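PDB 3SZP: transcriptional regulator, LysR family from Vibrio cholerae, which activates virulence genes and, as expected of a LysR-family regulator, probably does so by binding promoter DNA through a winged helix-turn-helix domain. Local coordinates for residues Ser90-Ile95 / His121-Met126. Sequence-based numbering, arbitrary orientation.
Sequences SGRIRI and HIELMM
E123 stands up from the sheet face it shares with R92 and R94, its carboxylate between them, and meets each arginine with a different oxygen. Its CG is anti to the backbone N (chi1 -173°) and the chain stays extended, which lays the carboxylate against both partners. R94 runs alongside it, and its NE donates to OE2 of E123 at 3.2 Å; the oxygen lies near the guanidinium plane, but the donor stands above the carboxylate plane. R92, bent at chi3, crosses E123 at a slant, and its NH1 lies 3.2 Å from OE1 of E123. Here the oxygen is well out of the guanidinium plane, and R92 is poorly ordered, making this charge contact the less certain of the two. R94 NH1 also hydrogen-bonds to the carbonyl O of E137, and R94 makes a cation-pi contact with W138.

On the other face the bumps are aliphatic. I95 sits in the hollow between I122 and L124: its CD1 reaches CG2 of I122 at 3.9 Å, while its CG2 meets CD1 of L124, also at 3.9 Å. I93 and I122 lie side by side through their CG1 atoms. Helices 102-116 and 276-287 cover this layer.

Five backbone hydrogen bonds set the parallel register, from H121 N to G91 O (2.8 Å) through to M125 N to I95 O (2.9 Å), and the short strand axes are inclined by 22°. A strand of the second subunit pairs parallel with I122-L124, continuing the sheet across the interface. With helix 102-116 as the crossover, the two strands form a beta-alpha-beta unit of the periplasmic-binding-protein-like LysR effector domain.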
loop_
_atom_site.group_PDB
_atom_site.type_symbol
_atom_site.label_atom_id
_atom_site.label_comp_id
_atom_site.label_asym_id
_atom_site.label_seq_id
_atom_site.Cartn_x
_atom_site.Cartn_y
_atom_site.Cartn_z
ATOM N N SER A 90 -32.529 -11.075 32.959
ATOM C CA SER A 90 -32.175 -9.781 32.405
ATOM C C SER A 90 -30.696 -9.784 32.072
ATOM O O SER A 90 -29.946 -10.638 32.545
ATOM C CB SER A 90 -32.497 -8.655 33.390
ATOM O OG SER A 90 -31.664 -8.713 34.530
ATOM N N GLY A 91 -30.286 -8.821 31.255
ATOM C CA GLY A 91 -28.929 -8.759 30.753
ATOM C C GLY A 91 -28.846 -9.000 29.253
ATOM O O GLY A 91 -29.836 -9.317 28.587
ATOM N N ARG A 92 -27.642 -8.847 28.718
ATOM C CA ARG A 92 -27.412 -9.042 27.299
ATOM C C ARG A 92 -26.839 -10.426 27.056
ATOM O O ARG A 92 -26.056 -10.931 27.850
ATOM C CB ARG A 92 -26.443 -7.984 26.776
ATOM C CG ARG A 92 -26.270 -7.987 25.267
ATOM C CD ARG A 92 -24.871 -7.508 24.887
ATOM N NE ARG A 92 -23.842 -8.386 25.443
ATOM C CZ ARG A 92 -22.542 -8.109 25.446
ATOM N NH1 ARG A 92 -22.096 -6.972 24.920
ATOM N NH2 ARG A 92 -21.685 -8.973 25.981
ATOM N N ILE A 93 -27.240 -11.049 25.962
ATOM C CA ILE A 93 -26.613 -12.295 25.565
ATOM C C ILE A 93 -26.035 -12.165 24.154
ATOM O O ILE A 93 -26.602 -11.506 23.280
ATOM C CB ILE A 93 -27.567 -13.503 25.698
ATOM C CG1 ILE A 93 -28.607 -13.526 24.589
ATOM C CG2 ILE A 93 -28.266 -13.499 27.057
ATOM C CD1 ILE A 93 -29.674 -14.599 24.809
ATOM N N ARG A 94 -24.884 -12.783 23.945
ATOM C CA ARG A 94 -24.167 -12.631 22.691
ATOM C C ARG A 94 -24.208 -13.939 21.908
ATOM O O ARG A 94 -23.794 -14.995 22.402
ATOM C CB ARG A 94 -22.735 -12.210 22.984
ATOM C CG ARG A 94 -22.028 -11.554 21.832
ATOM C CD ARG A 94 -20.731 -10.886 22.314
ATOM N NE ARG A 94 -20.049 -10.211 21.221
ATOM C CZ ARG A 94 -18.972 -10.688 20.612
ATOM N NH1 ARG A 94 -18.457 -11.849 20.998
ATOM N NH2 ARG A 94 -18.403 -9.997 19.624
ATOM N N ILE A 95 -24.725 -13.859 20.686
ATOM C CA ILE A 95 -24.956 -15.025 19.856
ATOM C C ILE A 95 -24.247 -14.888 18.510
ATOM O O ILE A 95 -24.279 -13.813 17.897
ATOM C CB ILE A 95 -26.457 -15.181 19.594
ATOM C CG1 ILE A 95 -27.204 -15.285 20.918
ATOM C CG2 ILE A 95 -26.729 -16.394 18.711
ATOM C CD1 ILE A 95 -28.698 -15.271 20.765
ATOM N N HIS A 121 -31.466 -8.673 26.385
ATOM C CA HIS A 121 -31.111 -8.082 25.100
ATOM C C HIS A 121 -30.172 -8.953 24.275
ATOM O O HIS A 121 -29.244 -9.573 24.797
ATOM C CB HIS A 121 -30.548 -6.679 25.285
ATOM C CG HIS A 121 -31.507 -5.734 25.944
ATOM N ND1 HIS A 121 -32.841 -6.039 26.137
ATOM C CD2 HIS A 121 -31.323 -4.500 26.476
ATOM C CE1 HIS A 121 -33.441 -5.030 26.742
ATOM N NE2 HIS A 121 -32.541 -4.085 26.961
ATOM N N ILE A 122 -30.430 -9.008 22.978
ATOM C CA ILE A 122 -29.645 -9.865 22.100
ATOM C C ILE A 122 -28.705 -9.076 21.212
ATOM O O ILE A 122 -29.122 -8.156 20.504
ATOM C CB ILE A 122 -30.523 -10.754 21.211
ATOM C CG1 ILE A 122 -31.309 -11.743 22.068
ATOM C CG2 ILE A 122 -29.653 -11.501 20.193
ATOM C CD1 ILE A 122 -32.079 -12.794 21.248
ATOM N N GLU A 123 -27.429 -9.438 21.284
ATOM C CA GLU A 123 -26.441 -9.017 20.303
ATOM C C GLU A 123 -26.163 -10.220 19.387
ATOM O O GLU A 123 -25.683 -11.260 19.836
ATOM C CB GLU A 123 -25.159 -8.532 20.978
ATOM C CG GLU A 123 -24.175 -7.940 19.997
ATOM C CD GLU A 123 -22.820 -7.675 20.599
ATOM O OE1 GLU A 123 -22.741 -7.299 21.784
ATOM O OE2 GLU A 123 -21.816 -7.848 19.876
ATOM N N LEU A 124 -26.495 -10.069 18.110
ATOM C CA LEU A 124 -26.391 -11.155 17.140
ATOM C C LEU A 124 -25.366 -10.831 16.041
ATOM O O LEU A 124 -25.490 -9.832 15.336
ATOM C CB LEU A 124 -27.761 -11.421 16.517
ATOM C CG LEU A 124 -27.877 -12.467 15.399
ATOM C CD1 LEU A 124 -27.528 -13.862 15.916
ATOM C CD2 LEU A 124 -29.275 -12.460 14.809
ATOM N N MET A 125 -24.349 -11.677 15.925
ATOM C CA MET A 125 -23.340 -11.551 14.883
ATOM C C MET A 125 -23.456 -12.695 13.876
ATOM O O MET A 125 -23.390 -13.864 14.239
ATOM C CB MET A 125 -21.942 -11.542 15.494
ATOM C CG MET A 125 -20.828 -11.696 14.477
ATOM S SD MET A 125 -20.413 -10.139 13.654
ATOM C CE MET A 125 -19.808 -9.165 15.049
ATOM N N MET A 126 -23.634 -12.345 12.609
ATOM C CA MET A 126 -23.702 -13.336 11.545
ATOM C C MET A 126 -22.399 -13.442 10.781
ATOM O O MET A 126 -21.782 -12.430 10.454
ATOM C CB MET A 126 -24.813 -12.994 10.563
ATOM C CG MET A 126 -26.062 -13.770 10.827
ATOM S SD MET A 126 -27.309 -12.655 11.441
ATOM C CE MET A 126 -27.617 -11.765 9.906
#